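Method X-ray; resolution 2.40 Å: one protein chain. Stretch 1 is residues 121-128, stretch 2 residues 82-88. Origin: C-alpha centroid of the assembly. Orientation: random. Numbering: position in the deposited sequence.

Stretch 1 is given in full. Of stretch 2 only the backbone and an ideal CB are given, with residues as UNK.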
# COMPACT_ATOMS: atom_id res chain seq x y z
N THR A 121 9.34 14.94 -4.14
CA THR A 121 9.53 13.62 -3.60
C THR A 121 10.89 13.02 -4.03
O THR A 121 11.58 12.37 -3.25
CB THR A 121 8.38 12.67 -4.04
OG1 THR A 121 7.13 13.13 -3.50
CG2 THR A 121 8.61 11.25 -3.58
N LEU A 122 11.28 13.25 -5.28
CA LEU A 122 12.56 12.73 -5.79
C LEU A 122 13.76 13.43 -5.12
O LEU A 122 14.70 12.77 -4.64
CB LEU A 122 12.64 12.90 -7.31
CG LEU A 122 13.94 12.51 -8.01
CD1 LEU A 122 14.30 11.07 -7.74
CD2 LEU A 122 13.80 12.75 -9.51
N VAL A 123 13.71 14.76 -5.08
CA VAL A 123 14.80 15.55 -4.50
C VAL A 123 15.01 15.17 -3.03
O VAL A 123 16.15 15.01 -2.56
CB VAL A 123 14.56 17.07 -4.63
CG1 VAL A 123 15.65 17.85 -3.90
CG2 VAL A 123 14.47 17.49 -6.10
N VAL A 124 13.91 15.02 -2.29
CA VAL A 124 13.98 14.62 -0.88
C VAL A 124 14.61 13.23 -0.70
O VAL A 124 15.47 13.04 0.13
CB VAL A 124 12.59 14.69 -0.22
CG1 VAL A 124 12.55 13.96 1.10
CG2 VAL A 124 12.19 16.15 -0.03
N GLY A 125 14.20 12.26 -1.50
CA GLY A 125 14.77 10.93 -1.38
C GLY A 125 16.27 10.89 -1.62
O GLY A 125 16.99 10.19 -0.92
N VAL A 126 16.74 11.66 -2.59
CA VAL A 126 18.16 11.69 -2.93
C VAL A 126 18.98 12.40 -1.84
O VAL A 126 20.01 11.88 -1.35
CB VAL A 126 18.34 12.35 -4.29
CG1 VAL A 126 19.80 12.51 -4.62
CG2 VAL A 126 17.61 11.53 -5.35
N ILE A 127 18.52 13.59 -1.44
CA ILE A 127 19.18 14.33 -0.39
C ILE A 127 19.31 13.45 0.83
O ILE A 127 20.37 13.39 1.44
CB ILE A 127 18.38 15.61 -0.03
CG1 ILE A 127 18.51 16.64 -1.17
CG2 ILE A 127 18.93 16.23 1.24
CD1 ILE A 127 17.56 17.82 -1.08
N LYS A 128 18.24 12.74 1.18
CA LYS A 128 18.23 11.84 2.35
C LYS A 128 19.24 10.72 2.22
O LYS A 128 19.81 10.28 3.20
CB LYS A 128 16.83 11.26 2.55
CG LYS A 128 16.68 10.37 3.75
CD LYS A 128 16.87 11.09 5.08
CE LYS A 128 16.72 10.09 6.20
NZ LYS A 128 16.92 10.72 7.52
N UNK A 82 20.12 16.65 -14.87
CA UNK A 82 20.71 17.86 -14.27
C UNK A 82 20.24 18.07 -12.84
O UNK A 82 20.90 18.75 -12.05
CB UNK A 82 20.36 19.09 -15.11
N UNK A 83 19.09 17.48 -12.49
CA UNK A 83 18.57 17.59 -11.13
C UNK A 83 19.51 16.92 -10.12
O UNK A 83 19.73 17.45 -9.03
CB UNK A 83 17.18 16.97 -11.05
N UNK A 84 20.11 15.78 -10.47
CA UNK A 84 21.04 15.13 -9.54
C UNK A 84 22.35 15.90 -9.42
O UNK A 84 22.99 15.89 -8.38
CB UNK A 84 21.32 13.70 -9.99
N UNK A 85 22.77 16.57 -10.49
CA UNK A 85 23.99 17.36 -10.40
C UNK A 85 23.80 18.49 -9.39
O UNK A 85 24.66 18.70 -8.53
CB UNK A 85 24.38 17.92 -11.77
N UNK A 86 22.69 19.21 -9.47
CA UNK A 86 22.43 20.31 -8.53
C UNK A 86 22.49 19.80 -7.09
O UNK A 86 23.06 20.46 -6.23
CB UNK A 86 21.07 20.95 -8.81
N UNK A 87 21.89 18.63 -6.84
CA UNK A 87 21.91 18.05 -5.52
C UNK A 87 23.36 17.73 -5.16
O UNK A 87 23.85 18.16 -4.12
CB UNK A 87 21.03 16.80 -5.45
N UNK A 88 24.04 17.00 -6.02
CA UNK A 88 25.44 16.67 -5.76
C UNK A 88 26.29 17.92 -5.48
O UNK A 88 26.96 18.02 -4.46
CB UNK A 88 26.02 15.90 -6.95

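Both stretches are helical, and their axes pass 10.5 Å apart at 43° between N-to-C directions, a spacing that leaves room for side chains to mesh. What stretch 1 offers is wholly aliphatic on the near side: L122, V123, V126 and I127. With no charge, donor or acceptor among those side chains, the governing rule is shape and greasiness.

Position 82 starts the segment out of reach of stretch 1, with helical angles of -60/-22. The contact sets no demand here, so many residues would fit, polar ones included. The deposited residue is D82, which serves its own helix: its carboxylate pairs with position 85 in a salt bridge, and its backbone O accepts from the residue at 86.

At position 83 CA-to-CB points toward stretch 1, yet nothing there comes within 5.5 Å of the ideal CB. The gap must be spanned, and the methyls of L122 and V123 lie just beyond that distance. Leucine, isoleucine or methionine would suit; alanine would stop short. The residue is I83, with chi1 t and chi2 p, and its CD1 reaches CG2 of V123 at 4.0 Å.

Position 84 is subtler. Its CA-to-CB bond runs sideways and its ideal CB stands 5.7 Å from V126 CG1, too far to touch, but L122 and V126 both present methyls within reach of a long side chain. A large apolar group able to turn inward is wanted: phenylalanine, methionine or perhaps leucine. The choice is F84, whose chi1 of -59° brings the ring nearer than its CB. F84 CE1 lies 4.0 Å from L122 CD1, which sits at the ring's edge near its plane, and 3.9 Å from V126 CG2. One ring thus bridges two residues a helical turn apart.

Position 85 is out of reach, so stretch 1 leaves its character free, and a long polar chain is as acceptable as any. It is K85, the partner of D82 in the salt bridge, with K85 NZ 3.3 Å from D82 OD1.

Position 86 is also beyond the contact, and a small or polar residue would do. It is S86, whose OG donates to D82 O at 3.2 Å, the same oxygen that receives its backbone N.

Position 87 is where the helices draw closest in register, its CA being 6.9 Å from the CA of I127. CA-to-CB points toward stretch 1, and the ideal CB already stands 4.5 Å from V126 CG1 and 5.0 Å from I127 CG1. A branched aliphatic would fill the space well; valine would give less reach, leucine a different distribution of methyls. I87 answers with chi1 m and chi2 t: I87 CG2 and I87 CD1 both lie 3.9 Å from V126 CG1; I87 CG2 is also 4.1 Å from I127 CG1, and I87 CD1 4.0 Å from V123 CG1. It has the largest covered area in either stretch.

At position 88 CA-to-CB points away, so stretch 1 would accept polar, apolar or aromatic residues alike. It is Y88, its OH hydrogen-bonded elsewhere in the structure.

Stretch 2 (82-88) DIFKSIY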
# COMPACT_ATOMS: atom_id res chain seq x y z
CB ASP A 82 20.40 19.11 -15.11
CG ASP A 82 21.19 19.14 -16.43
OD1 ASP A 82 22.28 18.55 -16.50
OD2 ASP A 82 20.71 19.79 -17.39
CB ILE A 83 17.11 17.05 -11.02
CG1 ILE A 83 16.53 17.34 -9.63
CG2 ILE A 83 17.03 15.57 -11.33
CD1 ILE A 83 16.45 18.82 -9.30
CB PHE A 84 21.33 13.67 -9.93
CG PHE A 84 20.10 12.78 -9.98
CD1 PHE A 84 19.02 12.98 -9.13
CD2 PHE A 84 20.08 11.67 -10.82
CE1 PHE A 84 17.92 12.15 -9.19
CE2 PHE A 84 18.98 10.83 -10.86
CZ PHE A 84 17.90 11.06 -10.04
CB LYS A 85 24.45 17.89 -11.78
CG LYS A 85 25.15 16.82 -12.62
CD LYS A 85 25.70 17.36 -13.94
CE LYS A 85 24.67 17.41 -15.05
NZ LYS A 85 24.27 16.06 -15.54
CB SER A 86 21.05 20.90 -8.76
OG SER A 86 20.85 21.24 -10.11
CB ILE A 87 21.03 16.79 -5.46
CG1 ILE A 87 19.55 17.18 -5.60
CG2 ILE A 87 21.26 16.05 -4.16
CD1 ILE A 87 18.62 16.03 -5.90
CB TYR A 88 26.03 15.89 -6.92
CG TYR A 88 27.50 15.65 -6.75
CD1 TYR A 88 27.96 14.68 -5.88
CD2 TYR A 88 28.44 16.40 -7.46
CE1 TYR A 88 29.32 14.46 -5.71
CE2 TYR A 88 29.79 16.19 -7.31
CZ TYR A 88 30.23 15.22 -6.42
OH TYR A 88 31.57 15.00 -6.25
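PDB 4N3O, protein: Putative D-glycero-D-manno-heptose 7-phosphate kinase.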